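Local coordinates for glucoamylase (Thermoanaerobacterium thermosaccharolyticum, PDB 1LF6), which hydrolyses terminal alpha-1,4-linked glucose units from the non-reducing ends of starch-type chains, probably releasing beta-D-glucose, at residues 485-493 with 501-512. Sequence-based numbering, arbitrary orientation.
Sequences IDNLTYTEN and YYIRIAGLSDPD. With SO4 (sulfate ion), chain C.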
loop_
_atom_site.group_PDB
_atom_site.type_symbol
_atom_site.label_atom_id
_atom_site.label_comp_id
_atom_site.label_asym_id
_atom_site.label_seq_id
_atom_site.Cartn_x
_atom_site.Cartn_y
_atom_site.Cartn_z
ATOM N N ILE A 485 1.427 -23.151 -24.577
ATOM C CA ILE A 485 2.121 -21.956 -24.116
ATOM C C ILE A 485 3.239 -21.554 -25.075
ATOM O O ILE A 485 3.301 -20.406 -25.521
ATOM C CB ILE A 485 2.711 -22.165 -22.696
ATOM C CG1 ILE A 485 1.579 -22.226 -21.668
ATOM C CG2 ILE A 485 3.684 -21.031 -22.349
ATOM C CD1 ILE A 485 2.052 -22.491 -20.253
ATOM N N ASP A 486 4.105 -22.505 -25.407
ATOM C CA ASP A 486 5.220 -22.234 -26.301
ATOM C C ASP A 486 4.772 -21.818 -27.687
ATOM O O ASP A 486 5.253 -20.826 -28.226
ATOM C CB ASP A 486 6.131 -23.460 -26.401
ATOM C CG ASP A 486 6.912 -23.705 -25.128
ATOM O OD1 ASP A 486 7.705 -24.667 -25.087
ATOM O OD2 ASP A 486 6.730 -22.927 -24.167
ATOM N N ASN A 487 3.844 -22.564 -28.271
ATOM C CA ASN A 487 3.393 -22.224 -29.613
ATOM C C ASN A 487 2.657 -20.898 -29.692
ATOM O O ASN A 487 2.621 -20.275 -30.749
ATOM C CB ASN A 487 2.535 -23.352 -30.184
ATOM C CG ASN A 487 3.377 -24.424 -30.870
ATOM O OD1 ASN A 487 4.502 -24.710 -30.453
ATOM N ND2 ASN A 487 2.830 -25.027 -31.914
ATOM N N LEU A 488 2.096 -20.444 -28.578
ATOM C CA LEU A 488 1.375 -19.178 -28.587
ATOM C C LEU A 488 2.175 -17.960 -28.125
ATOM O O LEU A 488 1.875 -16.841 -28.535
ATOM C CB LEU A 488 0.111 -19.286 -27.729
ATOM C CG LEU A 488 -1.008 -20.182 -28.268
ATOM C CD1 LEU A 488 -2.099 -20.329 -27.224
ATOM C CD2 LEU A 488 -1.573 -19.582 -29.540
ATOM N N THR A 489 3.207 -18.159 -27.311
ATOM C CA THR A 489 3.940 -17.012 -26.778
ATOM C C THR A 489 5.448 -16.965 -27.002
ATOM O O THR A 489 6.080 -15.940 -26.751
ATOM C CB THR A 489 3.685 -16.884 -25.258
ATOM O OG1 THR A 489 4.300 -17.983 -24.578
ATOM C CG2 THR A 489 2.192 -16.909 -24.961
ATOM N N TYR A 490 6.024 -18.067 -27.466
ATOM C CA TYR A 490 7.462 -18.124 -27.697
ATOM C C TYR A 490 7.831 -17.797 -29.152
ATOM O O TYR A 490 7.575 -18.586 -30.061
ATOM C CB TYR A 490 7.981 -19.515 -27.314
ATOM C CG TYR A 490 9.485 -19.662 -27.353
ATOM C CD1 TYR A 490 10.107 -20.415 -28.350
ATOM C CD2 TYR A 490 10.286 -19.073 -26.374
ATOM C CE1 TYR A 490 11.491 -20.582 -28.368
ATOM C CE2 TYR A 490 11.669 -19.232 -26.382
ATOM C CZ TYR A 490 12.264 -19.990 -27.380
ATOM O OH TYR A 490 13.627 -20.165 -27.378
ATOM N N THR A 491 8.430 -16.632 -29.373
ATOM C CA THR A 491 8.818 -16.262 -30.727
ATOM C C THR A 491 10.207 -16.805 -31.053
ATOM O O THR A 491 11.036 -17.011 -30.168
ATOM C CB THR A 491 8.829 -14.727 -30.934
ATOM O OG1 THR A 491 8.994 -14.433 -32.331
ATOM C CG2 THR A 491 9.970 -14.082 -30.139
ATOM N N GLU A 492 10.438 -17.053 -32.335
ATOM C CA GLU A 492 11.712 -17.545 -32.818
ATOM C C GLU A 492 12.104 -16.610 -33.954
ATOM O O GLU A 492 13.097 -16.820 -34.648
ATOM C CB GLU A 492 11.548 -18.979 -33.319
ATOM C CG GLU A 492 11.053 -19.920 -32.233
ATOM C CD GLU A 492 10.462 -21.195 -32.776
ATOM O OE1 GLU A 492 11.239 -22.092 -33.166
ATOM O OE2 GLU A 492 9.213 -21.296 -32.824
ATOM N N ASN A 493 11.317 -15.550 -34.109
ATOM C CA ASN A 493 11.536 -14.566 -35.161
ATOM C C ASN A 493 11.546 -13.147 -34.588
ATOM O O ASN A 493 11.128 -12.204 -35.257
ATOM C CB ASN A 493 10.415 -14.691 -36.195
ATOM C CG ASN A 493 10.716 -13.953 -37.476
ATOM O OD1 ASN A 493 9.804 -13.587 -38.212
ATOM N ND2 ASN A 493 11.995 -13.741 -37.759
ATOM N N TYR A 501 12.725 -16.135 -27.736
ATOM C CA TYR A 501 12.306 -15.778 -26.378
ATOM C C TYR A 501 10.794 -15.654 -26.225
ATOM O O TYR A 501 10.074 -15.465 -27.207
ATOM C CB TYR A 501 12.935 -14.439 -25.976
ATOM C CG TYR A 501 12.767 -13.330 -27.007
ATOM C CD1 TYR A 501 13.713 -13.134 -28.014
ATOM C CD2 TYR A 501 11.664 -12.466 -26.965
ATOM C CE1 TYR A 501 13.576 -12.104 -28.949
ATOM C CE2 TYR A 501 11.518 -11.435 -27.897
ATOM C CZ TYR A 501 12.483 -11.258 -28.884
ATOM O OH TYR A 501 12.381 -10.213 -29.776
ATOM N N TYR A 502 10.313 -15.774 -24.990
ATOM C CA TYR A 502 8.893 -15.589 -24.723
ATOM C C TYR A 502 8.679 -14.084 -24.816
ATOM O O TYR A 502 9.508 -13.308 -24.331
ATOM C CB TYR A 502 8.514 -16.031 -23.304
ATOM C CG TYR A 502 8.482 -17.530 -23.084
ATOM C CD1 TYR A 502 9.481 -18.171 -22.355
ATOM C CD2 TYR A 502 7.456 -18.308 -23.620
ATOM C CE1 TYR A 502 9.462 -19.556 -22.166
ATOM C CE2 TYR A 502 7.427 -19.690 -23.442
ATOM C CZ TYR A 502 8.438 -20.309 -22.715
ATOM O OH TYR A 502 8.429 -21.681 -22.576
ATOM N N ILE A 503 7.588 -13.661 -25.445
ATOM C CA ILE A 503 7.315 -12.240 -25.541
ATOM C C ILE A 503 6.343 -11.874 -24.427
ATOM O O ILE A 503 5.825 -12.755 -23.746
ATOM C CB ILE A 503 6.714 -11.861 -26.919
ATOM C CG1 ILE A 503 5.357 -12.542 -27.138
ATOM C CG2 ILE A 503 7.696 -12.250 -28.011
ATOM C CD1 ILE A 503 4.738 -12.263 -28.532
ATOM N N ARG A 504 6.105 -10.583 -24.225
ATOM C CA ARG A 504 5.190 -10.152 -23.182
ATOM C C ARG A 504 3.792 -10.710 -23.425
ATOM O O ARG A 504 3.174 -11.295 -22.531
ATOM C CB ARG A 504 5.107 -8.628 -23.123
ATOM C CG ARG A 504 4.119 -8.140 -22.071
ATOM C CD ARG A 504 3.966 -6.635 -22.053
ATOM N NE ARG A 504 2.886 -6.224 -21.152
ATOM C CZ ARG A 504 2.347 -5.010 -21.124
ATOM N NH1 ARG A 504 1.366 -4.738 -20.270
ATOM N NH2 ARG A 504 2.783 -4.071 -21.957
ATOM N N ILE A 505 3.291 -10.525 -24.639
ATOM C CA ILE A 505 1.962 -11.015 -24.959
ATOM C C ILE A 505 1.735 -11.062 -26.470
ATOM O O ILE A 505 2.141 -10.162 -27.204
ATOM C CB ILE A 505 0.901 -10.137 -24.245
ATOM C CG1 ILE A 505 -0.478 -10.800 -24.311
ATOM C CG2 ILE A 505 0.889 -8.740 -24.845
ATOM C CD1 ILE A 505 -1.445 -10.271 -23.272
ATOM N N ALA A 506 1.121 -12.149 -26.924
ATOM C CA ALA A 506 0.828 -12.358 -28.340
ATOM C C ALA A 506 -0.629 -11.997 -28.617
ATOM O O ALA A 506 -1.515 -12.340 -27.838
ATOM C CB ALA A 506 1.087 -13.818 -28.712
ATOM N N GLY A 507 -0.873 -11.311 -29.730
ATOM C CA GLY A 507 -2.232 -10.914 -30.075
ATOM C C GLY A 507 -2.963 -11.945 -30.916
ATOM O O GLY A 507 -4.191 -12.029 -30.887
ATOM N N LEU A 508 -2.200 -12.735 -31.666
ATOM C CA LEU A 508 -2.754 -13.771 -32.527
ATOM C C LEU A 508 -2.338 -15.139 -32.007
ATOM O O LEU A 508 -1.827 -15.261 -30.895
ATOM C CB LEU A 508 -2.242 -13.605 -33.963
ATOM C CG LEU A 508 -2.625 -12.321 -34.702
ATOM C CD1 LEU A 508 -1.990 -12.324 -36.086
ATOM C CD2 LEU A 508 -4.135 -12.219 -34.811
ATOM N N SER A 509 -2.547 -16.163 -32.825
ATOM C CA SER A 509 -2.186 -17.526 -32.457
ATOM C C SER A 509 -0.810 -17.892 -32.994
ATOM O O SER A 509 -0.473 -19.068 -33.093
ATOM C CB SER A 509 -3.217 -18.512 -33.007
ATOM O OG SER A 509 -4.501 -18.254 -32.475
ATOM N N ASP A 510 -0.018 -16.883 -33.343
ATOM C CA ASP A 510 1.320 -17.118 -33.874
ATOM C C ASP A 510 2.277 -16.023 -33.413
ATOM O O ASP A 510 2.244 -14.900 -33.910
ATOM C CB ASP A 510 1.264 -17.183 -35.399
ATOM C CG ASP A 510 2.629 -17.372 -36.025
ATOM O OD1 ASP A 510 3.530 -17.919 -35.353
ATOM O OD2 ASP A 510 2.795 -16.984 -37.199
ATOM N N PRO A 511 3.153 -16.349 -32.449
ATOM C CA PRO A 511 4.128 -15.409 -31.896
ATOM C C PRO A 511 5.208 -14.954 -32.871
ATOM O O PRO A 511 5.965 -14.030 -32.573
ATOM C CB PRO A 511 4.693 -16.171 -30.702
ATOM C CG PRO A 511 4.697 -17.578 -31.196
ATOM C CD PRO A 511 3.348 -17.696 -31.883
ATOM N N ASP A 512 5.286 -15.593 -34.031
ATOM C CA ASP A 512 6.283 -15.206 -35.020
ATOM C C ASP A 512 5.712 -14.183 -35.992
ATOM O O ASP A 512 6.454 -13.490 -36.682
ATOM C CB ASP A 512 6.779 -16.426 -35.799
ATOM C CG ASP A 512 7.477 -17.442 -34.913
ATOM O OD1 ASP A 512 8.363 -17.045 -34.132
ATOM O OD2 ASP A 512 7.140 -18.642 -35.008
HETATM S S SO4 C . -6.627 -15.558 -32.056
HETATM O O1 SO4 C . -6.377 -14.588 -30.971
HETATM O O2 SO4 C . -7.801 -15.116 -32.844
HETATM O O3 SO4 C . -5.446 -15.630 -32.941
HETATM O O4 SO4 C . -6.891 -16.892 -31.483
#
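Tyr490 and Tyr502 meet in a short antiparallel hairpin that follows directly on helix 468-489 in the family 15 (alpha/alpha)-barrel domain. They form its non-hydrogen-bonded pair, and their rings make a T-shaped stack: Tyr490 places CD2 over the centre of the Tyr502 face, with planes at 65°. With CG anti to the carbonyl carbon (chi1 -74°), Tyr502 reaches back along the helix, and its OH donates to Asp486 OD2 at 2.6 Å, on the syn side but tilted 33° out of the carboxylate plane; Lys545 also pairs with OD2. A phenylalanine in its place would probably leave Asp486 without its hydroxyl partner. On the other face, Thr491 and Tyr501 exchange two N-H...O bonds, and beta-branched Thr491 lays CG2 over the Tyr501 ring, 3.9 Å from its centroid. Ile503 N donates to Thr489 O at 3.0 Å, tying the helix end to the second strand's exit. Asp512's single methylene sets OD1 against Glu492 N (2.7 Å), where the chain leaves the pairing. Pro511, lacking an N-H, packs over the last turn, CB 3.6 Å from Leu488 O, and its CG reaches Tyr490 O. Helix 550-562 lies against all three tyrosines, and helix 445-464 borders Leu488 and Thr489.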